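Side-chain contacts in alpha-glucosidase (Pseudoalteromonas sp. K8, PDB 5HQA), which hydrolyses alpha-glucosides as a family 97 glycoside hydrolase activated by chloride, and here holds acarbose and a calcium ion in its active site: residues A[394-399]-A[412-417]; A[297-302]-A[535-540]. All blocks are in the same frame, centred on the assembly; numbering follows the deposited sequence.

Contact 1 of 2, residues A[394-399]-A[412-417]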
loop_
_atom_site.group_PDB
_atom_site.type_symbol
_atom_site.label_atom_id
_atom_site.label_comp_id
_atom_site.label_asym_id
_atom_site.label_seq_id
_atom_site.Cartn_x
_atom_site.Cartn_y
_atom_site.Cartn_z
ATOM N N GLY A 394 14.949 -5.282 11.048
ATOM C CA GLY A 394 15.784 -6.430 11.349
ATOM C C GLY A 394 15.559 -7.066 12.705
ATOM O O GLY A 394 16.334 -7.948 13.085
ATOM N N ASN A 395 14.521 -6.665 13.450
ATOM C CA ASN A 395 14.339 -7.155 14.817
ATOM C C ASN A 395 12.997 -7.849 15.038
ATOM O O ASN A 395 12.499 -7.901 16.166
ATOM C CB ASN A 395 14.531 -6.020 15.820
ATOM C CG ASN A 395 15.985 -5.724 16.057
ATOM O OD1 ASN A 395 16.618 -6.352 16.896
ATOM N ND2 ASN A 395 16.544 -4.801 15.280
ATOM N N ILE A 396 12.402 -8.406 13.981
ATOM C CA ILE A 396 11.412 -9.454 14.188
ATOM C C ILE A 396 12.053 -10.541 15.045
ATOM O O ILE A 396 13.203 -10.930 14.820
ATOM C CB ILE A 396 10.935 -10.022 12.838
ATOM C CG1 ILE A 396 10.076 -9.002 12.078
ATOM C CG2 ILE A 396 10.182 -11.350 13.040
ATOM C CD1 ILE A 396 8.702 -8.764 12.701
ATOM N N LYS A 397 11.320 -11.032 16.036
ATOM C CA LYS A 397 11.797 -12.115 16.885
ATOM C C LYS A 397 11.033 -13.390 16.554
ATOM O O LYS A 397 9.795 -13.407 16.598
ATOM C CB LYS A 397 11.628 -11.765 18.361
ATOM C CG LYS A 397 12.061 -12.873 19.316
ATOM C CD LYS A 397 11.820 -12.439 20.760
ATOM C CE LYS A 397 12.131 -13.545 21.731
ATOM N NZ LYS A 397 12.014 -13.072 23.134
ATOM N N ARG A 398 11.767 -14.452 16.217
ATOM C CA ARG A 398 11.191 -15.787 16.113
ATOM C C ARG A 398 11.987 -16.740 16.993
ATOM O O ARG A 398 13.147 -16.492 17.325
ATOM C CB ARG A 398 11.173 -16.302 14.669
ATOM C CG ARG A 398 12.550 -16.615 14.116
ATOM C CD ARG A 398 12.479 -17.090 12.670
ATOM N NE ARG A 398 13.809 -17.386 12.149
ATOM C CZ ARG A 398 14.327 -18.609 12.077
ATOM N NH1 ARG A 398 15.549 -18.779 11.592
ATOM N NH2 ARG A 398 13.618 -19.659 12.482
ATOM N N ILE A 399 11.334 -17.830 17.386
ATOM C CA ILE A 399 11.968 -18.911 18.128
ATOM C C ILE A 399 12.116 -20.076 17.164
ATOM O O ILE A 399 11.118 -20.547 16.604
ATOM C CB ILE A 399 11.144 -19.314 19.359
ATOM C CG1 ILE A 399 10.861 -18.098 20.241
ATOM C CG2 ILE A 399 11.874 -20.377 20.147
ATOM C CD1 ILE A 399 12.100 -17.463 20.826
ATOM N N GLY A 412 12.046 -10.191 4.757
ATOM C CA GLY A 412 12.706 -11.388 4.279
ATOM C C GLY A 412 11.714 -12.490 3.907
ATOM O O GLY A 412 10.508 -12.389 4.137
ATOM N N GLN A 413 12.248 -13.564 3.310
ATOM C CA GLN A 413 11.411 -14.708 2.944
ATOM C C GLN A 413 10.643 -15.255 4.147
ATOM O O GLN A 413 9.462 -15.608 4.031
ATOM C CB GLN A 413 12.274 -15.808 2.321
ATOM C CG GLN A 413 11.520 -17.094 1.994
ATOM C CD GLN A 413 12.444 -18.169 1.456
ATOM O OE1 GLN A 413 13.632 -18.203 1.784
ATOM N NE2 GLN A 413 11.909 -19.048 0.617
ATOM N N PHE A 414 11.294 -15.335 5.312
ATOM C CA PHE A 414 10.611 -15.856 6.494
ATOM C C PHE A 414 9.336 -15.072 6.787
ATOM O O PHE A 414 8.262 -15.655 6.975
ATOM C CB PHE A 414 11.534 -15.825 7.717
ATOM C CG PHE A 414 10.805 -16.109 8.998
ATOM C CD1 PHE A 414 10.460 -17.417 9.338
ATOM C CD2 PHE A 414 10.401 -15.069 9.835
ATOM C CE1 PHE A 414 9.751 -17.682 10.505
ATOM C CE2 PHE A 414 9.687 -15.331 11.004
ATOM C CZ PHE A 414 9.364 -16.637 11.334
ATOM N N MET A 415 9.438 -13.740 6.853
ATOM C CA MET A 415 8.263 -12.943 7.196
ATOM C C MET A 415 7.271 -12.882 6.044
ATOM O O MET A 415 6.053 -12.854 6.274
ATOM C CB MET A 415 8.669 -11.533 7.636
ATOM C CG MET A 415 9.055 -11.473 9.117
ATOM S SD MET A 415 7.727 -12.048 10.209
ATOM C CE MET A 415 6.416 -10.876 9.873
ATOM N N VAL A 416 7.762 -12.846 4.799
ATOM C CA VAL A 416 6.856 -12.917 3.651
ATOM C C VAL A 416 5.921 -14.111 3.805
ATOM O O VAL A 416 4.698 -13.993 3.662
ATOM C CB VAL A 416 7.654 -12.978 2.334
ATOM C CG1 VAL A 416 6.773 -13.490 1.180
ATOM C CG2 VAL A 416 8.242 -11.605 2.007
ATOM N N ASN A 417 6.482 -15.265 4.170
ATOM C CA ASN A 417 5.662 -16.453 4.380
ATOM C C ASN A 417 4.819 -16.346 5.646
ATOM O O ASN A 417 3.688 -16.854 5.685
ATOM C CB ASN A 417 6.555 -17.694 4.436
ATOM C CG ASN A 417 7.119 -18.059 3.073
ATOM O OD1 ASN A 417 6.559 -17.667 2.044
ATOM N ND2 ASN A 417 8.232 -18.800 3.054
#

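Contact 2 of 2, residues A[297-302]-A[535-540]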
loop_
_atom_site.group_PDB
_atom_site.type_symbol
_atom_site.label_atom_id
_atom_site.label_comp_id
_atom_site.label_asym_id
_atom_site.label_seq_id
_atom_site.Cartn_x
_atom_site.Cartn_y
_atom_site.Cartn_z
ATOM N N MET A 297 -19.600 2.270 19.621
ATOM C CA MET A 297 -20.548 1.547 18.778
ATOM C C MET A 297 -21.828 2.340 18.579
ATOM O O MET A 297 -22.395 2.347 17.479
ATOM C CB MET A 297 -20.862 0.176 19.376
ATOM C CG MET A 297 -19.751 -0.833 19.146
ATOM S SD MET A 297 -19.911 -2.259 20.238
ATOM C CE MET A 297 -20.110 -3.552 19.080
ATOM N N ASP A 298 -22.305 3.008 19.635
ATOM C CA ASP A 298 -23.481 3.866 19.506
ATOM C C ASP A 298 -23.236 4.957 18.475
ATOM O O ASP A 298 -24.087 5.230 17.625
ATOM C CB ASP A 298 -23.844 4.491 20.855
ATOM C CG ASP A 298 -24.394 3.480 21.847
ATOM O OD1 ASP A 298 -24.917 2.428 21.415
ATOM O OD2 ASP A 298 -24.319 3.752 23.068
ATOM N N PHE A 299 -22.069 5.599 18.548
ATOM C CA PHE A 299 -21.720 6.634 17.582
ATOM C C PHE A 299 -21.659 6.061 16.173
ATOM O O PHE A 299 -22.208 6.641 15.229
ATOM C CB PHE A 299 -20.380 7.269 17.976
ATOM C CG PHE A 299 -19.934 8.387 17.068
ATOM C CD1 PHE A 299 -20.301 9.698 17.331
ATOM C CD2 PHE A 299 -19.128 8.128 15.961
ATOM C CE1 PHE A 299 -19.885 10.729 16.504
ATOM C CE2 PHE A 299 -18.713 9.153 15.129
ATOM C CZ PHE A 299 -19.092 10.461 15.404
ATOM N N ALA A 300 -20.984 4.918 16.013
ATOM C CA ALA A 300 -20.887 4.293 14.697
ATOM C C ALA A 300 -22.264 3.960 14.138
ATOM O O ALA A 300 -22.533 4.189 12.952
ATOM C CB ALA A 300 -20.024 3.035 14.770
ATOM N N ALA A 301 -23.158 3.434 14.979
ATOM C CA ALA A 301 -24.495 3.095 14.501
ATOM C C ALA A 301 -25.251 4.342 14.055
ATOM O O ALA A 301 -25.964 4.316 13.045
ATOM C CB ALA A 301 -25.275 2.353 15.588
ATOM N N LYS A 302 -25.099 5.446 14.788
ATOM C CA LYS A 302 -25.856 6.647 14.458
ATOM C C LYS A 302 -25.337 7.315 13.188
ATOM O O LYS A 302 -26.127 7.874 12.417
ATOM C CB LYS A 302 -25.822 7.623 15.636
ATOM C CG LYS A 302 -26.540 8.934 15.388
ATOM C CD LYS A 302 -26.645 9.764 16.657
ATOM C CE LYS A 302 -27.430 11.047 16.398
ATOM N NZ LYS A 302 -27.778 11.733 17.672
ATOM N N LYS A 535 -16.241 13.095 19.672
ATOM C CA LYS A 535 -16.670 14.447 20.018
ATOM C C LYS A 535 -16.128 15.476 19.035
ATOM O O LYS A 535 -16.743 16.533 18.845
ATOM C CB LYS A 535 -16.237 14.796 21.441
ATOM C CG LYS A 535 -14.737 14.880 21.618
ATOM C CD LYS A 535 -14.369 15.260 23.050
ATOM C CE LYS A 535 -12.857 15.354 23.208
ATOM N NZ LYS A 535 -12.460 15.722 24.595
ATOM N N ASN A 536 -14.987 15.191 18.401
ATOM C CA ASN A 536 -14.427 16.154 17.460
ATOM C C ASN A 536 -15.205 16.179 16.152
ATOM O O ASN A 536 -15.239 17.211 15.472
ATOM C CB ASN A 536 -12.952 15.847 17.235
ATOM C CG ASN A 536 -12.131 16.141 18.466
ATOM O OD1 ASN A 536 -12.498 17.019 19.246
ATOM N ND2 ASN A 536 -11.036 15.404 18.665
ATOM N N TYR A 537 -15.856 15.072 15.798
ATOM C CA TYR A 537 -16.754 15.087 14.647
ATOM C C TYR A 537 -18.061 15.791 14.986
ATOM O O TYR A 537 -18.605 16.535 14.160
ATOM C CB TYR A 537 -17.012 13.660 14.176
ATOM C CG TYR A 537 -15.773 13.004 13.621
ATOM C CD1 TYR A 537 -15.040 13.614 12.608
ATOM C CD2 TYR A 537 -15.320 11.787 14.115
ATOM C CE1 TYR A 537 -13.902 13.024 12.088
ATOM C CE2 TYR A 537 -14.173 11.189 13.601
ATOM C CZ TYR A 537 -13.473 11.814 12.585
ATOM O OH TYR A 537 -12.336 11.234 12.054
ATOM N N LEU A 538 -18.582 15.567 16.196
ATOM C CA LEU A 538 -19.813 16.232 16.614
ATOM C C LEU A 538 -19.656 17.747 16.660
ATOM O O LEU A 538 -20.655 18.471 16.558
ATOM C CB LEU A 538 -20.252 15.708 17.983
ATOM C CG LEU A 538 -20.603 14.219 18.063
ATOM C CD1 LEU A 538 -20.951 13.817 19.496
ATOM C CD2 LEU A 538 -21.741 13.901 17.123
ATOM N N ALA A 539 -18.426 18.240 16.809
ATOM C CA ALA A 539 -18.186 19.678 16.799
ATOM C C ALA A 539 -18.271 20.279 15.399
ATOM O O ALA A 539 -18.429 21.498 15.279
ATOM C CB ALA A 539 -16.812 19.987 17.407
ATOM N N LYS A 540 -18.158 19.462 14.346
ATOM C CA LYS A 540 -18.120 19.954 12.966
ATOM C C LYS A 540 -19.027 19.099 12.084
ATOM O O LYS A 540 -18.566 18.431 11.153
ATOM C CB LYS A 540 -16.688 19.948 12.432
ATOM C CG LYS A 540 -15.693 20.821 13.212
ATOM C CD LYS A 540 -14.332 20.797 12.512
ATOM C CE LYS A 540 -13.353 21.806 13.096
ATOM N NZ LYS A 540 -12.780 21.341 14.383
#

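Contact 1 of 2, residues A[394-399]-A[412-417]
Strand 396-399 and the first turn of the helix, 413-417, face each other nearly at right angles, their axes 83° apart and 11.0 Å at closest approach. The CA atoms of I396 and M415 are 8.4 Å apart, and no hydrogen bond joins the two backbones. Side chains fill the gap. R398 lays its CD over one face of the F414 ring, 3.5 Å from the centroid, as a CH-pi contact. CB of R398 touches CZ of F414 at 3.8 Å. The guanidinium lies farther off, so any cation-pi attraction is weak; its NE forms a salt bridge with E408 of the paired strand. F414 reaches the strand because its CG is anti to the backbone N (chi1 169°). CG2 of I396 lies at the ring edge, 4.5 Å from CE2 of F414, and meets SD of M415 tip to tip at 3.8 Å. V363 of helix 363-379 also packs on I396, F414 and M415. Replacing F414 with alanine is likely to strip CD of R398 of its ring face and open a gap beside I396. The arrangement is a beta-hairpin, strands 396-399 and 405-408, packed on the start of the following helix, within the TIM-barrel catalytic domain.

Contact 2 of 2, residues A[297-302]-A[535-540]
Two helices on the outside of the TIM-barrel catalytic domain meet here. One is helix 290-303, which joins parallel strands 264-269 and 307-310 in a beta-alpha-beta crossover. The other is the short helix 534-538, which comes soon after strand 527-529, the neighbour of 264-269 on its other side. F299 bridges the space between them. With chi1 at -178°, its ring swings away from its own backbone N and is carried toward helix 534-538. The far rim of the ring does the touching. CE1 of F299 meets CD2 of L538 at 3.7 Å and CG of L538 at 3.9 Å. CZ of F299 meets CB of Y537 at 4.0 Å. Both partners sit at the edge of the F299 ring, near its plane, so the ring enters edge first. L538 runs past F299 in the opposite direction, while Y537 crosses it at about a right angle. With Y537 it is the methylene that touches F299. The Y537 ring leads away to other partners, stacking with F544 and meeting F495 edge-to-face. Its OH is hydrogen-bonded to the backbone O of G493 and makes a second hydrogen bond with the backbone N of D532, so the buried hydroxyl is satisfied. F299 in turn rests on I267 of strand 264-269. No hydrogen bond or salt bridge crosses between the two segments. The contact therefore depends on apolar fit alone, and the polar end of Y537 ties its helix to G493 and to D532 just before the helix, rather than to helix 290-303.

Both contacts lie in the TIM-barrel part of the chain, but they hold different elements. Contact 1 is nested within the chain loop that contact 2 closes, and their nearest atoms are about 29 Å apart. Contact 1 is local: it fits a hairpin to the next helix. Contact 2 brings together helices more than 200 residues apart. Contact 1 is partly buried, and a charged side chain lends a methylene, CD, to a ring face. Contact 2 is mostly buried, with L538 exposed at its margin, and uses a ring edge against aliphatic carbons. Contact 1 is nearer the active site, with the side chain of I396 about 12 Å from the calcium ion; contact 2 lies away from the annotated sites.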